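Local coordinates for protein chitin binding domain (PDB 3UAM) that probably binds chitin or a related polysaccharide and, as in other LPMO family AA10 proteins, may cleave its chains oxidatively with copper, at residues D69-A82 with V200-D212. Numbering follows the deposited sequence.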
loop_
_atom_site.group_PDB
_atom_site.type_symbol
_atom_site.label_atom_id
_atom_site.label_comp_id
_atom_site.label_asym_id
_atom_site.label_seq_id
_atom_site.Cartn_x
_atom_site.Cartn_y
_atom_site.Cartn_z
ATOM N N ASP A 69 13.283 -11.181 10.354
ATOM C CA ASP A 69 11.874 -10.891 10.128
ATOM C C ASP A 69 11.168 -12.133 9.587
ATOM O O ASP A 69 11.786 -12.982 8.948
ATOM C CB ASP A 69 11.666 -9.700 9.185
ATOM C CG ASP A 69 11.692 -8.361 9.900
ATOM O OD1 ASP A 69 12.132 -8.298 11.079
ATOM O OD2 ASP A 69 11.302 -7.345 9.247
ATOM N N VAL A 70 9.876 -12.239 9.876
ATOM C CA VAL A 70 9.089 -13.382 9.443
ATOM C C VAL A 70 9.004 -13.331 7.933
ATOM O O VAL A 70 8.804 -12.255 7.344
ATOM C CB VAL A 70 7.678 -13.366 10.066
ATOM C CG1 VAL A 70 6.765 -14.375 9.369
ATOM C CG2 VAL A 70 7.769 -13.584 11.578
ATOM N N ALA A 71 9.204 -14.486 7.309
ATOM C CA ALA A 71 9.173 -14.607 5.835
ATOM C C ALA A 71 7.794 -14.266 5.253
ATOM O O ALA A 71 6.765 -14.416 5.932
ATOM C CB ALA A 71 9.581 -16.014 5.416
ATOM N N ASN A 72 7.770 -13.797 4.009
ATOM C CA ASN A 72 6.498 -13.348 3.430
ATOM C C ASN A 72 5.560 -14.492 3.120
ATOM O O ASN A 72 5.985 -15.611 2.847
ATOM C CB ASN A 72 6.683 -12.457 2.196
ATOM C CG ASN A 72 7.185 -13.196 0.976
ATOM O OD1 ASN A 72 7.890 -14.205 1.075
ATOM N ND2 ASN A 72 6.845 -12.666 -0.205
ATOM N N GLY A 73 4.275 -14.197 3.194
ATOM C CA GLY A 73 3.264 -15.055 2.563
ATOM C C GLY A 73 3.176 -14.710 1.091
ATOM O O GLY A 73 3.947 -13.883 0.587
ATOM N N MET A 74 2.228 -15.315 0.390
ATOM C CA MET A 74 2.082 -15.060 -1.056
ATOM C C MET A 74 1.601 -13.644 -1.317
ATOM O O MET A 74 0.560 -13.242 -0.812
ATOM C CB MET A 74 1.110 -16.050 -1.684
ATOM C CG MET A 74 0.999 -15.943 -3.215
ATOM S SD MET A 74 2.538 -16.281 -4.118
ATOM C CE MET A 74 2.573 -18.068 -4.098
ATOM N N PRO A 75 2.390 -12.842 -2.048
ATOM C CA PRO A 75 1.889 -11.492 -2.308
ATOM C C PRO A 75 0.646 -11.495 -3.224
ATOM O O PRO A 75 0.358 -12.498 -3.862
ATOM C CB PRO A 75 3.084 -10.791 -2.982
ATOM C CG PRO A 75 4.276 -11.584 -2.569
ATOM C CD PRO A 75 3.773 -13.004 -2.539
ATOM N N PRO A 76 -0.102 -10.393 -3.261
ATOM C CA PRO A 76 -1.302 -10.369 -4.094
ATOM C C PRO A 76 -0.982 -10.583 -5.573
ATOM O O PRO A 76 -0.032 -10.000 -6.083
ATOM C CB PRO A 76 -1.853 -8.966 -3.881
ATOM C CG PRO A 76 -1.269 -8.522 -2.578
ATOM C CD PRO A 76 0.094 -9.130 -2.543
ATOM N N ARG A 77 -1.734 -11.452 -6.227
ATOM C CA ARG A 77 -1.527 -11.665 -7.655
ATOM C C ARG A 77 -1.929 -10.437 -8.474
ATOM O O ARG A 77 -2.625 -9.525 -7.978
ATOM C CB ARG A 77 -2.230 -12.933 -8.155
ATOM C CG ARG A 77 -3.755 -12.968 -8.158
ATOM C CD ARG A 77 -4.174 -14.319 -8.736
ATOM N NE ARG A 77 -5.611 -14.520 -8.917
ATOM C CZ ARG A 77 -6.290 -14.132 -9.992
ATOM N NH1 ARG A 77 -5.679 -13.476 -10.965
ATOM N NH2 ARG A 77 -7.587 -14.365 -10.083
ATOM N N ASP A 78 -1.444 -10.387 -9.720
ATOM C CA ASP A 78 -1.825 -9.311 -10.619
ATOM C C ASP A 78 -3.358 -9.304 -10.724
ATOM O O ASP A 78 -4.012 -10.352 -10.782
ATOM C CB ASP A 78 -1.208 -9.474 -12.007
ATOM C CG ASP A 78 0.300 -9.128 -12.050
ATOM O OD1 ASP A 78 0.838 -8.475 -11.115
ATOM O OD2 ASP A 78 0.963 -9.562 -13.023
ATOM N N GLY A 79 -3.935 -8.121 -10.695
ATOM C CA GLY A 79 -5.388 -7.999 -10.717
ATOM C C GLY A 79 -6.041 -8.092 -9.351
ATOM O O GLY A 79 -7.240 -7.861 -9.245
ATOM N N GLU A 80 -5.271 -8.424 -8.307
ATOM C CA GLU A 80 -5.764 -8.420 -6.926
ATOM C C GLU A 80 -4.890 -7.549 -6.012
ATOM O O GLU A 80 -4.909 -7.673 -4.788
ATOM C CB GLU A 80 -5.875 -9.845 -6.397
ATOM C CG GLU A 80 -6.728 -10.711 -7.306
ATOM C CD GLU A 80 -7.007 -12.105 -6.777
ATOM O OE1 GLU A 80 -6.389 -12.552 -5.792
ATOM O OE2 GLU A 80 -7.858 -12.753 -7.372
ATOM N N ILE A 81 -4.130 -6.645 -6.618
ATOM C CA ILE A 81 -3.246 -5.770 -5.867
ATOM C C ILE A 81 -4.052 -4.768 -5.047
ATOM O O ILE A 81 -3.738 -4.525 -3.867
ATOM C CB ILE A 81 -2.262 -5.025 -6.792
ATOM C CG1 ILE A 81 -1.278 -6.023 -7.420
ATOM C CG2 ILE A 81 -1.474 -3.975 -6.022
ATOM C CD1 ILE A 81 -0.591 -5.531 -8.674
ATOM N N ALA A 82 -5.086 -4.187 -5.656
ATOM C CA ALA A 82 -5.838 -3.123 -4.998
ATOM C C ALA A 82 -6.603 -3.617 -3.763
ATOM O O ALA A 82 -6.908 -2.817 -2.874
ATOM C CB ALA A 82 -6.772 -2.412 -5.994
ATOM N N VAL A 200 4.770 -5.545 7.673
ATOM C CA VAL A 200 4.785 -5.953 9.059
ATOM C C VAL A 200 5.991 -6.869 9.301
ATOM O O VAL A 200 6.182 -7.878 8.593
ATOM C CB VAL A 200 3.481 -6.685 9.435
ATOM C CG1 VAL A 200 3.514 -7.174 10.886
ATOM C CG2 VAL A 200 2.277 -5.781 9.178
ATOM N N ALA A 201 6.784 -6.527 10.309
ATOM C CA ALA A 201 8.037 -7.211 10.579
ATOM C C ALA A 201 7.856 -8.647 11.042
ATOM O O ALA A 201 8.578 -9.550 10.583
ATOM C CB ALA A 201 8.845 -6.443 11.619
ATOM N N ASP A 202 6.911 -8.855 11.948
ATOM C CA ASP A 202 6.732 -10.154 12.596
ATOM C C ASP A 202 5.478 -10.920 12.147
ATOM O O ASP A 202 4.975 -11.801 12.857
ATOM C CB ASP A 202 6.752 -9.968 14.109
ATOM C CG ASP A 202 5.593 -9.162 14.626
ATOM O OD1 ASP A 202 4.891 -8.509 13.820
ATOM O OD2 ASP A 202 5.418 -9.144 15.862
ATOM N N THR A 203 5.004 -10.603 10.946
ATOM C CA THR A 203 4.048 -11.447 10.251
ATOM C C THR A 203 4.437 -11.614 8.798
ATOM O O THR A 203 5.383 -10.997 8.290
ATOM C CB THR A 203 2.599 -10.905 10.315
ATOM O OG1 THR A 203 2.436 -9.888 9.328
ATOM C CG2 THR A 203 2.214 -10.380 11.782
ATOM N N ALA A 204 3.689 -12.463 8.129
ATOM C CA ALA A 204 3.879 -12.734 6.717
ATOM C C ALA A 204 3.422 -11.605 5.787
ATOM O O ALA A 204 3.627 -11.700 4.574
ATOM C CB ALA A 204 3.105 -13.998 6.377
ATOM N N ASN A 205 2.767 -10.571 6.340
ATOM C CA ASN A 205 1.893 -9.721 5.543
ATOM C C ASN A 205 2.267 -8.240 5.482
ATOM O O ASN A 205 3.141 -7.741 6.237
ATOM C CB ASN A 205 0.446 -9.834 6.037
ATOM C CG ASN A 205 -0.136 -11.224 5.872
ATOM O OD1 ASN A 205 0.212 -11.951 4.963
ATOM N ND2 ASN A 205 -1.057 -11.569 6.732
ATOM N N ALA A 206 1.614 -7.576 4.529
ATOM C CA ALA A 206 1.639 -6.134 4.349
ATOM C C ALA A 206 0.219 -5.644 4.077
ATOM O O ALA A 206 -0.637 -6.409 3.649
ATOM C CB ALA A 206 2.532 -5.754 3.183
ATOM N N PHE A 207 -0.014 -4.365 4.339
ATOM C CA PHE A 207 -1.284 -3.736 4.021
ATOM C C PHE A 207 -1.099 -2.890 2.759
ATOM O O PHE A 207 -0.138 -2.131 2.634
ATOM C CB PHE A 207 -1.774 -2.882 5.189
ATOM C CG PHE A 207 -2.138 -3.694 6.421
ATOM C CD1 PHE A 207 -1.179 -4.406 7.114
ATOM C CD2 PHE A 207 -3.467 -3.773 6.860
ATOM C CE1 PHE A 207 -1.522 -5.190 8.224
ATOM C CE2 PHE A 207 -3.805 -4.530 7.964
ATOM C CZ PHE A 207 -2.833 -5.246 8.650
ATOM N N TYR A 208 -2.051 -3.025 1.847
ATOM C CA TYR A 208 -1.987 -2.457 0.504
ATOM C C TYR A 208 -3.025 -1.353 0.336
ATOM O O TYR A 208 -4.222 -1.599 0.442
ATOM C CB TYR A 208 -2.214 -3.585 -0.520
ATOM C CG TYR A 208 -1.036 -4.504 -0.642
ATOM C CD1 TYR A 208 -0.854 -5.560 0.244
ATOM C CD2 TYR A 208 -0.113 -4.350 -1.668
ATOM C CE1 TYR A 208 0.243 -6.411 0.132
ATOM C CE2 TYR A 208 0.984 -5.189 -1.787
ATOM C CZ TYR A 208 1.171 -6.208 -0.886
ATOM O OH TYR A 208 2.256 -7.068 -1.020
ATOM N N GLN A 209 -2.544 -0.146 0.028
ATOM C CA GLN A 209 -3.388 1.034 -0.125
ATOM C C GLN A 209 -3.083 1.772 -1.428
ATOM O O GLN A 209 -2.179 2.616 -1.517
ATOM C CB GLN A 209 -3.250 1.967 1.073
ATOM C CG GLN A 209 -3.801 1.361 2.356
ATOM C CD GLN A 209 -5.292 1.554 2.500
ATOM O OE1 GLN A 209 -5.787 2.672 2.410
ATOM N NE2 GLN A 209 -6.017 0.456 2.753
ATOM N N VAL A 210 -3.881 1.429 -2.427
ATOM C CA VAL A 210 -3.892 2.116 -3.708
ATOM C C VAL A 210 -4.531 3.504 -3.599
ATOM O O VAL A 210 -5.546 3.683 -2.950
ATOM C CB VAL A 210 -4.597 1.224 -4.770
ATOM C CG1 VAL A 210 -5.078 2.033 -5.956
ATOM C CG2 VAL A 210 -3.624 0.152 -5.228
ATOM N N ILE A 211 -3.874 4.488 -4.218
ATOM C CA ILE A 211 -4.307 5.874 -4.231
ATOM C C ILE A 211 -4.333 6.303 -5.680
ATOM O O ILE A 211 -3.330 6.131 -6.408
ATOM C CB ILE A 211 -3.325 6.816 -3.498
ATOM C CG1 ILE A 211 -3.095 6.336 -2.072
ATOM C CG2 ILE A 211 -3.874 8.235 -3.490
ATOM C CD1 ILE A 211 -1.888 6.951 -1.400
ATOM N N ASP A 212 -5.478 6.826 -6.096
ATOM C CA ASP A 212 -5.703 7.140 -7.491
ATOM C C ASP A 212 -5.434 8.613 -7.739
ATOM O O ASP A 212 -5.971 9.458 -7.048
ATOM C CB ASP A 212 -7.140 6.805 -7.873
ATOM C CG ASP A 212 -7.403 5.313 -7.896
ATOM O OD1 ASP A 212 -6.760 4.576 -8.711
ATOM O OD2 ASP A 212 -8.289 4.884 -7.107
HETATM O O HOH W 1 -5.706 -0.727 -1.693
#
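The irregular segment 69-82 runs in the same direction as 200-212 but meets its backbone directly at just two hydrogen bonds, V70 N to A201 O (3.1 Å) and G73 N to A204 O (2.9 Å). The two bonds hold A201 and A204, at either end of the turn between strands 190-200 and 205-215; between them A204 CA approaches A71 O in a CA-H...O contact. V70 lies against this turn: its CG1, anti to the backbone N (chi1 167°), reaches the T203 carbonyl carbon, while CG2 rests beside D202 O at 3.6 Å. The D69 carboxylate comes alongside A201, OD2 lying 3.5 Å from its CB; the charge itself is answered by R127. Within the turn, T203 OG1 accepts from N205 N in an ST turn, where strand 205-215 begins.

Farther along, Y208 points from the strand toward the loop and meets P76, which comes from the opposite direction. P76 CG sits over one face of the phenol ring, 3.9 Å from its centroid, a CH-pi contact, while its CD touches the OH end. A hydrogen bond to G51 O holds that hydroxyl, which should limit how far the ring can swing. After the type II turn R77-E80 the chain drops back, and A82 CB meets V210 CG2 at 4.1 Å. One water closes this end, donating to A82 O and Y208 O and accepting from V210 N, in place of a direct backbone bond.

The loop thus follows the turn 201-204 and then strand 205-215, touching the latter at Y208 and V210; V210 also packs on L195 of strand 190-200, while helix 30-36 touches both A82 and V210 through R30.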